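Local coordinates for thermostable monoacylglycerol lipase (Bacillus, PDB 4LHE), which hydrolyses monoacylglycerols to glycerol and free fatty acids, as a bacterial lipase of the alpha/beta hydrolase fold, at residues 21-26 with 41-46. Residues are numbered along the deposited sequence; the frame is centred on the assembly and turned at random.
Sequences VGVLLV and EAYAKA
Val23 and Leu25, alternate residues of strand 21-26, both meet the ring of Tyr43 on helix 37-45, within a beta-alpha-beta unit of the alpha/beta hydrolase sheet that is completed by strand 49-52. The strand lies inside this sheet: Gly22 forms backbone hydrogen bonds with Thr90 and Phe92 of strand 90-96, and Val23 forms backbone hydrogen bonds with Thr49 and Cys51 of strand 49-52. The valine side chain stands toward the helix and crosses the tyrosine at about a right angle. Val23 CG1, set anti to the backbone N (chi1 -172°), is the branch that reaches the ring, 4.0 Å from Tyr43 CD2. Leu24 points to the other face of the sheet, where Val77, Tyr81 and Leu84 of helix 70-87 pack against it. Leu25 returns to the helix 37-45 side, its side chain also touching Met36 and Thr94. All three residues of this purely apolar contact are buried, and helix 234-247 packs against it: Phe245 touches Val23 and stacks edge-to-face with Tyr43. Val23 CG1 and Leu25 CD2 both come obliquely to the tyrosine ring and meet at its CD2, and Leu25 CD2 also lies 4.0 Å from Tyr43 CE2.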
loop_
_atom_site.group_PDB
_atom_site.type_symbol
_atom_site.label_atom_id
_atom_site.label_comp_id
_atom_site.label_asym_id
_atom_site.label_seq_id
_atom_site.Cartn_x
_atom_site.Cartn_y
_atom_site.Cartn_z
ATOM N N VAL A 21 8.290 6.551 -17.996
ATOM C CA VAL A 21 8.434 5.898 -16.703
ATOM C C VAL A 21 7.135 6.027 -15.883
ATOM O O VAL A 21 6.579 7.126 -15.768
ATOM C CB VAL A 21 9.605 6.471 -15.909
ATOM C CG1 VAL A 21 9.743 5.713 -14.598
ATOM C CG2 VAL A 21 10.889 6.344 -16.715
ATOM N N GLY A 22 6.665 4.917 -15.317
ATOM C CA GLY A 22 5.393 4.900 -14.608
ATOM C C GLY A 22 5.503 4.565 -13.134
ATOM O O GLY A 22 6.378 3.813 -12.717
ATOM N N VAL A 23 4.627 5.156 -12.330
ATOM C CA VAL A 23 4.540 4.783 -10.931
ATOM C C VAL A 23 3.114 4.338 -10.584
ATOM O O VAL A 23 2.151 5.095 -10.762
ATOM C CB VAL A 23 4.966 5.924 -9.978
ATOM C CG1 VAL A 23 5.025 5.396 -8.565
ATOM C CG2 VAL A 23 6.332 6.470 -10.359
ATOM N N LEU A 24 2.999 3.106 -10.091
ATOM C CA LEU A 24 1.740 2.583 -9.555
ATOM C C LEU A 24 1.755 2.832 -8.047
ATOM O O LEU A 24 2.725 2.447 -7.373
ATOM C CB LEU A 24 1.677 1.072 -9.809
ATOM C CG LEU A 24 0.429 0.332 -9.348
ATOM C CD1 LEU A 24 -0.737 0.825 -10.121
ATOM C CD2 LEU A 24 0.586 -1.185 -9.533
ATOM N N LEU A 25 0.708 3.468 -7.512
ATOM C CA LEU A 25 0.628 3.699 -6.059
ATOM C C LEU A 25 -0.540 2.947 -5.412
ATOM O O LEU A 25 -1.686 3.071 -5.851
ATOM C CB LEU A 25 0.502 5.190 -5.755
ATOM C CG LEU A 25 1.643 6.095 -6.226
ATOM C CD1 LEU A 25 1.372 6.603 -7.632
ATOM C CD2 LEU A 25 1.814 7.273 -5.273
ATOM N N VAL A 26 -0.254 2.173 -4.371
ATOM C CA VAL A 26 -1.269 1.297 -3.807
ATOM C C VAL A 26 -1.616 1.692 -2.378
ATOM O O VAL A 26 -0.770 1.586 -1.481
ATOM C CB VAL A 26 -0.837 -0.176 -3.861
ATOM C CG1 VAL A 26 -2.050 -1.085 -3.635
ATOM C CG2 VAL A 26 -0.194 -0.502 -5.228
ATOM N N GLU A 41 0.602 13.013 -6.978
ATOM C CA GLU A 41 0.672 14.351 -7.556
ATOM C C GLU A 41 2.101 14.868 -7.712
ATOM O O GLU A 41 2.455 15.391 -8.774
ATOM C CB GLU A 41 -0.225 15.344 -6.791
ATOM C CG GLU A 41 -1.730 15.040 -6.958
ATOM C CD GLU A 41 -2.637 15.990 -6.179
ATOM O OE1 GLU A 41 -2.132 16.981 -5.608
ATOM O OE2 GLU A 41 -3.871 15.757 -6.151
ATOM N N ALA A 42 2.922 14.712 -6.672
ATOM C CA ALA A 42 4.357 15.024 -6.768
ATOM C C ALA A 42 5.129 14.233 -7.842
ATOM O O ALA A 42 6.014 14.798 -8.501
ATOM C CB ALA A 42 5.033 14.877 -5.420
ATOM N N TYR A 43 4.817 12.947 -8.030
ATOM C CA TYR A 43 5.525 12.159 -9.055
ATOM C C TYR A 43 5.076 12.548 -10.474
ATOM O O TYR A 43 5.880 12.564 -11.412
ATOM C CB TYR A 43 5.376 10.642 -8.824
ATOM C CG TYR A 43 5.803 10.160 -7.437
ATOM C CD1 TYR A 43 6.718 10.872 -6.671
ATOM C CD2 TYR A 43 5.265 8.999 -6.898
ATOM C CE1 TYR A 43 7.096 10.428 -5.399
ATOM C CE2 TYR A 43 5.633 8.554 -5.645
ATOM C CZ TYR A 43 6.542 9.273 -4.897
ATOM O OH TYR A 43 6.887 8.815 -3.635
ATOM N N ALA A 44 3.793 12.855 -10.613
ATOM C CA ALA A 44 3.241 13.333 -11.877
ATOM C C ALA A 44 3.891 14.664 -12.271
ATOM O O ALA A 44 4.264 14.873 -13.428
ATOM C CB ALA A 44 1.737 13.476 -11.760
ATOM N N LYS A 45 4.040 15.562 -11.301
ATOM C CA LYS A 45 4.710 16.839 -11.556
ATOM C C LYS A 45 6.196 16.657 -11.929
ATOM O O LYS A 45 6.765 17.445 -12.693
ATOM C CB LYS A 45 4.535 17.798 -10.367
ATOM C CG LYS A 45 5.345 19.101 -10.484
ATOM C CD LYS A 45 4.931 19.942 -11.713
ATOM C CE LYS A 45 6.132 20.499 -12.499
ATOM N NZ LYS A 45 6.953 21.472 -11.712
ATOM N N ALA A 46 6.827 15.606 -11.422
ATOM C CA ALA A 46 8.218 15.358 -11.783
ATOM C C ALA A 46 8.352 14.709 -13.163
ATOM O O ALA A 46 9.457 14.448 -13.606
ATOM C CB ALA A 46 8.880 14.503 -10.746
#